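Local coordinates for putative N-acetylmuramoyl-L-alanine amidase (Neisseria meningitidis MC58, PDB 3CZX), which probably hydrolyses the amide link between N-acetylmuramoyl residues and L-amino acids of cell-wall glycopeptides, using a bound zinc ion, at residues 8-13 / 32-37; 45-50 / 175-180; 75-80 / 142-147. All coordinates share one frame; numbering follows the deposited sequence.

Contact 1: 8-13 / 32-37; sequences LTAGHS and DMRNIV. With ZN (zinc ion), chain E.
The flat guanidinium of Arg34 meets Ala10 with one face: the methyl CB of Ala10 sits over the NH1 side, 3.5 Å from Arg34 NH1, off the centre of the group. Near the guanidinium plane, at the edge, come Leu8 O and the amide of Asn35, one residue further along the same helix. These groups belong to a beta-alpha-beta unit, in which helix 26-45 connects the neighbouring parallel strands 6-10 and 49-51 and packs against the sheet; here helix and strand axes run nearly antiparallel (155°) and approach to 7.4 Å. Arg34 starts with CG anti to the backbone N (chi1 172°), which lays CG beside Leu8 O, and then bends twice, at chi2 and chi3, to bring the guanidinium face against Ala10 CB. Its NH2 gives a hydrogen bond to Asn35 OD1 at 2.9 Å, reaching it from above the carbonyl plane. Outside the pair, the carboxylate of Asp52 takes a salt bridge from Arg34 NE and a hydrogen bond from Ala10 N, so one acid ties the buried arginine to the strand, and Gly55 O takes another bond from NH2. One turn on, the contact becomes purely apolar: the Leu8 and Val37 side chains cross at about a right angle, with Leu8 CD1 3.7 Å from Val37 CG1. Beyond Ala10 the chain leaves the sheet and delivers His12 to the metal site shared with Glu26 and His78, where His12 NE2 binds zinc at 2.2 Å.

Contact 2: 45-50 / 175-180; sequences YGLTVK and MELGAA
At the edge of an alpha/beta sandwich, the far end of helix 152-177 packs against the turn that carries the chain from helix 26-45 into strand 49-51, outermost in the sheet within this chain. The central bump is small: the methyl of Ala179 fits into the fork of Leu47, with Ala179 CB 3.9 Å from Leu47 CD2 and equally far from Leu47 CD1. Leu47 holds its CG beside the backbone N and opens both methyls towards the helix end. Further back, Leu177 closes the hollow more loosely, its CD1 4.5 Å from Leu47 CD1. Ala174 and Ala1 also line this pocket around Leu47, and Ile6 of the adjacent strand touches both leucines.

Glycine shapes the chain on each side. Gly178 has positive phi (73°) and ends its helix in a Schellman motif, which turns the backbone so that Ala179 faces inward while the CB of Ala180 points away. Gly46, also with positive phi (62°), follows the other helix and turns the chain so that Tyr45 and Leu47 both point to the same partner. The Tyr45 ring lies alongside the backbone beyond the helix: CD1 is 3.6 Å from Ala179 O and 3.7 Å from Ala180 O, and CE1 also rests by Ala179 O. At its far tip, the hydroxyl is hydrogen-bonded to Asp171, six residues before Leu177, which tethers the far end of the ring to the same helix.

No direct hydrogen bond crosses between 45-50 and 175-180. A single water joins the two backbones instead, donating one hydrogen bond of 2.7 Å to Tyr45 O and another of 2.7 Å to Ala180 O.

Contact 3: 75-80 / 142-147; sequences IEFHTN and IVFEPF. With ZN (zinc ion), chain E.
Zinc is held by His78 through ND1, at 2.2 Å, with His12, Glu26 and two waters as its other ligands. One of those waters, water 2, donates a 3.0 Å hydrogen bond to Thr79 O, and the carboxylate of Glu145 stands beside it, OE1 3.2 Å away. On the opposite side of the imidazole, NE2 of His78 donates a straight bond (163°) to Glu76 OE1 at 2.8 Å; it lies close to the ring plane and uses the anti lone pair of the oxygen. Ring rotation is thus fixed at two points, while Val143 packs obliquely against the ring, CG1 3.8 Å from His78 CD2. Glu76 OE1 has a second partner in Arg133, and OE2 bonds to Thr9.

The next shell is the parallel pairing of strands 73-77 and 142-145 in the middle of the sheet. Glu76 clasps strand 142-145 with its N to Ile142 O (2.8 Å) and its O to Phe144 N, and His78 N follows to Phe144 O. Further along, Asn80 N reaches Phe147 O at 2.9 Å. On the face away from the metal, Ile75 CG2 lies against Phe144 CB, and Phe77 CE1 meets the edge of the Phe144 ring, 3.9 Å from CD2.

With ND1 spent on the metal, NE2 must carry the proton it gives to Glu76; the buried carboxylate would make the imidazole a more electron-rich ligand, an effect Arg133 may moderate.

All three contacts meet on one sheet, at different distances from the metal. Contacts 1 and 3, with centres about 9 Å apart, lie on the neighbouring strands 6-10 and 73-77; Thr9 N is 2.8 Å from Ile75 O, a probable hydrogen bond, and both strands lead on to a zinc ligand, so that His12 NE2 and His78 ND1 come within 3.4 Å of each other. Contact 2 is remote from that site: its centre is about 17 Å from that of contact 1 and about 20 Å from that of contact 3. It joins contact 1 through strand 49-51, where Leu8 N lies 3.0 Å from Lys50 O, and encloses contact 3 along the chain.

Contact 1: 8-13 / 32-37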
# COMPACT_ATOMS: atom_id res chain seq x y z
N LEU A 8 -5.70 13.99 -6.63
CA LEU A 8 -4.48 13.23 -6.48
C LEU A 8 -4.31 12.27 -7.65
O LEU A 8 -5.24 11.47 -7.92
CB LEU A 8 -4.53 12.41 -5.19
CG LEU A 8 -4.70 13.15 -3.86
CD1 LEU A 8 -4.75 12.15 -2.72
CD2 LEU A 8 -3.59 14.20 -3.56
N THR A 9 -3.16 12.31 -8.31
CA THR A 9 -2.87 11.33 -9.36
C THR A 9 -1.52 10.71 -9.18
O THR A 9 -0.76 11.14 -8.32
CB THR A 9 -3.02 11.99 -10.74
OG1 THR A 9 -2.08 13.04 -10.88
CG2 THR A 9 -4.46 12.56 -10.87
N ALA A 10 -1.24 9.65 -9.95
CA ALA A 10 0.03 8.94 -9.90
C ALA A 10 0.72 9.10 -11.24
O ALA A 10 0.08 8.99 -12.29
CB ALA A 10 -0.17 7.41 -9.58
N GLY A 11 2.02 9.32 -11.21
CA GLY A 11 2.79 9.32 -12.44
C GLY A 11 3.00 7.93 -12.99
O GLY A 11 3.05 6.95 -12.25
N HIS A 12 3.13 7.88 -14.31
CA HIS A 12 3.57 6.67 -15.02
C HIS A 12 2.55 5.53 -15.00
O HIS A 12 1.49 5.62 -14.39
CB HIS A 12 4.93 6.23 -14.49
CG HIS A 12 5.96 7.32 -14.48
ND1 HIS A 12 6.58 7.76 -15.64
CD2 HIS A 12 6.45 8.08 -13.48
CE1 HIS A 12 7.43 8.73 -15.33
NE2 HIS A 12 7.38 8.93 -14.03
N SER A 13 2.90 4.44 -15.69
CA SER A 13 1.93 3.36 -15.95
C SER A 13 2.58 1.98 -15.93
O SER A 13 3.80 1.87 -15.77
CB SER A 13 1.27 3.61 -17.31
OG SER A 13 2.23 3.48 -18.34
N ASP A 32 1.02 3.68 -4.81
CA ASP A 32 0.87 3.53 -3.36
C ASP A 32 0.65 4.91 -2.73
O ASP A 32 -0.23 5.08 -1.88
CB ASP A 32 2.09 2.92 -2.69
CG ASP A 32 2.15 1.40 -2.82
OD1 ASP A 32 1.14 0.81 -3.27
OD2 ASP A 32 3.23 0.85 -2.47
N MSE A 33 1.48 5.89 -3.10
CA MSE A 33 1.33 7.22 -2.50
C MSE A 33 -0.05 7.79 -2.75
O MSE A 33 -0.68 8.29 -1.80
CB MSE A 33 2.41 8.18 -2.98
CG MSE A 33 3.75 7.83 -2.47
SE MSE A 33 5.19 9.11 -2.91
CE MSE A 33 5.95 8.15 -4.43
N ARG A 34 -0.51 7.76 -3.99
CA ARG A 34 -1.83 8.31 -4.34
C ARG A 34 -2.93 7.56 -3.56
O ARG A 34 -3.80 8.18 -2.91
CB ARG A 34 -2.07 8.30 -5.85
CG ARG A 34 -3.49 8.67 -6.25
CD ARG A 34 -4.27 7.49 -6.81
NE ARG A 34 -3.92 7.24 -8.19
CZ ARG A 34 -3.60 6.06 -8.72
NH1 ARG A 34 -3.32 6.00 -10.01
NH2 ARG A 34 -3.51 4.98 -7.98
N ASN A 35 -2.89 6.22 -3.59
CA ASN A 35 -3.95 5.43 -2.96
C ASN A 35 -4.03 5.66 -1.46
O ASN A 35 -5.14 5.76 -0.89
CB ASN A 35 -3.77 3.93 -3.27
CG ASN A 35 -4.19 3.58 -4.68
OD1 ASN A 35 -4.74 4.39 -5.40
ND2 ASN A 35 -3.91 2.33 -5.10
N ILE A 36 -2.88 5.67 -0.81
CA ILE A 36 -2.83 5.76 0.66
C ILE A 36 -3.25 7.16 1.08
O ILE A 36 -4.06 7.35 2.00
CB ILE A 36 -1.48 5.39 1.23
CG1 ILE A 36 -1.17 3.91 0.88
CG2 ILE A 36 -1.44 5.59 2.71
CD1 ILE A 36 0.25 3.55 1.20
N VAL A 37 -2.68 8.18 0.45
CA VAL A 37 -3.07 9.52 0.82
C VAL A 37 -4.55 9.75 0.57
O VAL A 37 -5.21 10.37 1.40
CB VAL A 37 -2.20 10.58 0.10
CG1 VAL A 37 -2.69 12.02 0.40
CG2 VAL A 37 -0.76 10.47 0.51
ZN ZN E . 8.25 10.54 -12.82
O HOH W 1 8.79 11.80 -14.67
O HOH W 2 9.71 11.94 -11.92

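Contact 2: 45-50 / 175-180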
# COMPACT_ATOMS: atom_id res chain seq x y z
N TYR A 45 -11.03 12.02 7.37
CA TYR A 45 -11.51 13.40 7.29
C TYR A 45 -12.79 13.63 6.50
O TYR A 45 -13.32 14.74 6.54
CB TYR A 45 -10.41 14.29 6.70
CG TYR A 45 -9.13 14.32 7.54
CD1 TYR A 45 -8.97 15.23 8.57
CD2 TYR A 45 -8.08 13.43 7.26
CE1 TYR A 45 -7.82 15.27 9.32
CE2 TYR A 45 -6.88 13.46 8.01
CZ TYR A 45 -6.77 14.38 9.05
OH TYR A 45 -5.64 14.51 9.83
N GLY A 46 -13.29 12.63 5.79
CA GLY A 46 -14.48 12.78 4.96
C GLY A 46 -14.38 13.79 3.82
O GLY A 46 -15.39 14.34 3.34
N LEU A 47 -13.15 14.02 3.34
CA LEU A 47 -12.89 15.01 2.31
C LEU A 47 -13.16 14.45 0.91
O LEU A 47 -13.13 13.23 0.68
CB LEU A 47 -11.43 15.52 2.43
CG LEU A 47 -11.21 16.34 3.69
CD1 LEU A 47 -9.71 16.62 3.97
CD2 LEU A 47 -11.98 17.66 3.66
N THR A 48 -13.45 15.37 -0.01
CA THR A 48 -13.65 15.05 -1.42
C THR A 48 -12.30 14.98 -2.09
O THR A 48 -11.58 15.98 -2.18
CB THR A 48 -14.42 16.16 -2.14
OG1 THR A 48 -15.71 16.29 -1.55
CG2 THR A 48 -14.60 15.84 -3.59
N VAL A 49 -12.02 13.80 -2.61
CA VAL A 49 -10.82 13.55 -3.41
C VAL A 49 -11.20 13.00 -4.76
O VAL A 49 -11.98 12.04 -4.87
CB VAL A 49 -9.87 12.57 -2.72
CG1 VAL A 49 -8.56 12.46 -3.49
CG2 VAL A 49 -9.62 13.01 -1.27
N LYS A 50 -10.65 13.59 -5.81
CA LYS A 50 -10.78 13.05 -7.15
C LYS A 50 -9.43 12.50 -7.58
O LYS A 50 -8.43 13.15 -7.43
CB LYS A 50 -11.28 14.12 -8.12
CG LYS A 50 -12.62 14.71 -7.70
CD LYS A 50 -13.33 15.47 -8.80
CE LYS A 50 -14.38 16.44 -8.19
NZ LYS A 50 -15.26 16.99 -9.26
N MSE A 175 -4.93 19.62 7.50
CA MSE A 175 -4.65 20.77 8.40
C MSE A 175 -4.66 22.11 7.63
O MSE A 175 -5.23 23.12 8.10
CB MSE A 175 -3.34 20.57 9.12
CG MSE A 175 -2.82 21.74 9.90
SE MSE A 175 -3.83 21.92 11.56
CE MSE A 175 -2.87 20.55 12.55
N GLU A 176 -4.07 22.12 6.45
CA GLU A 176 -3.97 23.35 5.67
C GLU A 176 -5.35 23.82 5.22
O GLU A 176 -5.60 25.01 5.09
CB GLU A 176 -3.04 23.13 4.49
CG GLU A 176 -2.85 24.29 3.56
CD GLU A 176 -2.08 25.45 4.17
OE1 GLU A 176 -1.61 25.38 5.32
OE2 GLU A 176 -1.94 26.48 3.44
N LEU A 177 -6.24 22.86 5.00
CA LEU A 177 -7.64 23.11 4.62
C LEU A 177 -8.51 23.43 5.83
O LEU A 177 -9.66 23.86 5.68
CB LEU A 177 -8.21 21.90 3.90
CG LEU A 177 -7.53 21.58 2.57
CD1 LEU A 177 -8.08 20.31 1.98
CD2 LEU A 177 -7.69 22.75 1.61
N GLY A 178 -7.98 23.21 7.03
CA GLY A 178 -8.72 23.38 8.28
C GLY A 178 -9.75 22.31 8.55
O GLY A 178 -10.74 22.56 9.25
N ALA A 179 -9.53 21.11 8.00
CA ALA A 179 -10.44 19.98 8.19
C ALA A 179 -10.07 19.20 9.43
O ALA A 179 -8.93 18.72 9.56
CB ALA A 179 -10.42 19.04 6.98
N ALA A 180 -11.03 19.05 10.33
CA ALA A 180 -10.83 18.25 11.52
C ALA A 180 -11.14 16.79 11.22
O ALA A 180 -11.93 16.49 10.30
CB ALA A 180 -11.70 18.77 12.65
O HOH W 3 -13.11 17.06 7.91

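Contact 3: 75-80 / 142-147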
# COMPACT_ATOMS: atom_id res chain seq x y z
N ILE A 75 -2.20 17.22 -6.92
CA ILE A 75 -0.87 16.66 -6.70
C ILE A 75 -0.70 15.37 -7.48
O ILE A 75 -1.55 14.45 -7.37
CB ILE A 75 -0.67 16.33 -5.19
CG1 ILE A 75 -0.87 17.59 -4.33
CG2 ILE A 75 0.72 15.76 -4.96
CD1 ILE A 75 -1.29 17.32 -2.88
N GLU A 76 0.35 15.29 -8.29
CA GLU A 76 0.74 14.04 -8.93
C GLU A 76 2.04 13.51 -8.33
O GLU A 76 3.08 14.19 -8.33
CB GLU A 76 0.91 14.20 -10.45
CG GLU A 76 1.14 12.87 -11.09
CD GLU A 76 0.96 12.88 -12.55
OE1 GLU A 76 1.98 13.08 -13.25
OE2 GLU A 76 -0.20 12.67 -12.98
N PHE A 77 1.98 12.29 -7.82
CA PHE A 77 3.10 11.71 -7.12
C PHE A 77 4.07 11.05 -8.10
O PHE A 77 3.66 10.30 -9.00
CB PHE A 77 2.62 10.68 -6.06
CG PHE A 77 1.78 11.29 -4.97
CD1 PHE A 77 2.35 11.85 -3.84
CD2 PHE A 77 0.42 11.27 -5.07
CE1 PHE A 77 1.53 12.39 -2.84
CE2 PHE A 77 -0.42 11.84 -4.08
CZ PHE A 77 0.16 12.39 -2.99
N HIS A 78 5.32 11.38 -7.92
CA HIS A 78 6.46 10.86 -8.68
C HIS A 78 7.60 10.55 -7.73
O HIS A 78 7.53 10.90 -6.55
CB HIS A 78 6.97 11.92 -9.65
CG HIS A 78 6.12 12.10 -10.86
ND1 HIS A 78 6.47 11.59 -12.09
CD2 HIS A 78 4.92 12.70 -11.02
CE1 HIS A 78 5.50 11.84 -12.96
NE2 HIS A 78 4.56 12.52 -12.34
N THR A 79 8.63 9.86 -8.24
CA THR A 79 9.91 9.78 -7.56
C THR A 79 10.97 10.47 -8.42
O THR A 79 10.92 10.38 -9.67
CB THR A 79 10.38 8.33 -7.28
OG1 THR A 79 10.52 7.62 -8.51
CG2 THR A 79 9.38 7.59 -6.48
N ASN A 80 11.92 11.12 -7.75
CA ASN A 80 13.07 11.69 -8.40
C ASN A 80 14.05 10.56 -8.74
O ASN A 80 13.86 9.42 -8.33
CB ASN A 80 13.71 12.79 -7.56
CG ASN A 80 14.18 13.95 -8.40
OD1 ASN A 80 14.66 13.76 -9.54
ND2 ASN A 80 14.05 15.17 -7.86
N ILE A 142 0.71 20.16 -9.03
CA ILE A 142 1.99 20.03 -8.28
C ILE A 142 2.57 18.66 -8.59
O ILE A 142 1.91 17.64 -8.36
CB ILE A 142 1.71 20.11 -6.77
CG1 ILE A 142 1.07 21.47 -6.41
CG2 ILE A 142 3.00 19.87 -5.93
CD1 ILE A 142 0.57 21.51 -4.98
N VAL A 143 3.77 18.63 -9.16
CA VAL A 143 4.51 17.39 -9.37
C VAL A 143 5.36 17.19 -8.14
O VAL A 143 6.36 17.88 -7.95
CB VAL A 143 5.37 17.45 -10.66
CG1 VAL A 143 6.32 16.23 -10.79
CG2 VAL A 143 4.46 17.59 -11.86
N PHE A 144 4.93 16.24 -7.29
CA PHE A 144 5.59 16.02 -5.99
C PHE A 144 6.54 14.85 -6.06
O PHE A 144 6.11 13.74 -6.38
CB PHE A 144 4.52 15.82 -4.89
CG PHE A 144 5.03 15.82 -3.48
CD1 PHE A 144 6.13 16.55 -3.10
CD2 PHE A 144 4.36 15.09 -2.50
CE1 PHE A 144 6.57 16.56 -1.77
CE2 PHE A 144 4.80 15.11 -1.21
CZ PHE A 144 5.89 15.83 -0.83
N GLU A 145 7.81 15.11 -5.75
CA GLU A 145 8.87 14.11 -5.74
C GLU A 145 9.48 14.05 -4.36
O GLU A 145 10.51 14.65 -4.08
CB GLU A 145 9.91 14.45 -6.79
CG GLU A 145 9.33 14.51 -8.18
CD GLU A 145 10.39 14.70 -9.22
OE1 GLU A 145 11.06 13.73 -9.60
OE2 GLU A 145 10.55 15.84 -9.66
N PRO A 146 8.86 13.30 -3.47
CA PRO A 146 9.38 13.26 -2.10
C PRO A 146 10.78 12.66 -1.92
O PRO A 146 11.43 13.01 -0.94
CB PRO A 146 8.35 12.42 -1.35
CG PRO A 146 7.25 12.20 -2.22
CD PRO A 146 7.61 12.55 -3.63
N PHE A 147 11.22 11.79 -2.82
CA PHE A 147 12.55 11.19 -2.68
C PHE A 147 13.06 10.66 -4.02
O PHE A 147 12.29 10.55 -4.95
CB PHE A 147 12.56 10.06 -1.61
CG PHE A 147 11.76 8.85 -2.02
CD1 PHE A 147 12.35 7.76 -2.61
CD2 PHE A 147 10.40 8.83 -1.86
CE1 PHE A 147 11.59 6.66 -3.01
CE2 PHE A 147 9.63 7.73 -2.22
CZ PHE A 147 10.24 6.66 -2.83
ZN ZN E . 8.25 10.54 -12.82
O HOH W 2 9.71 11.94 -11.92
O HOH W 4 13.07 14.89 -5.10
O HOH W 1 8.79 11.80 -14.67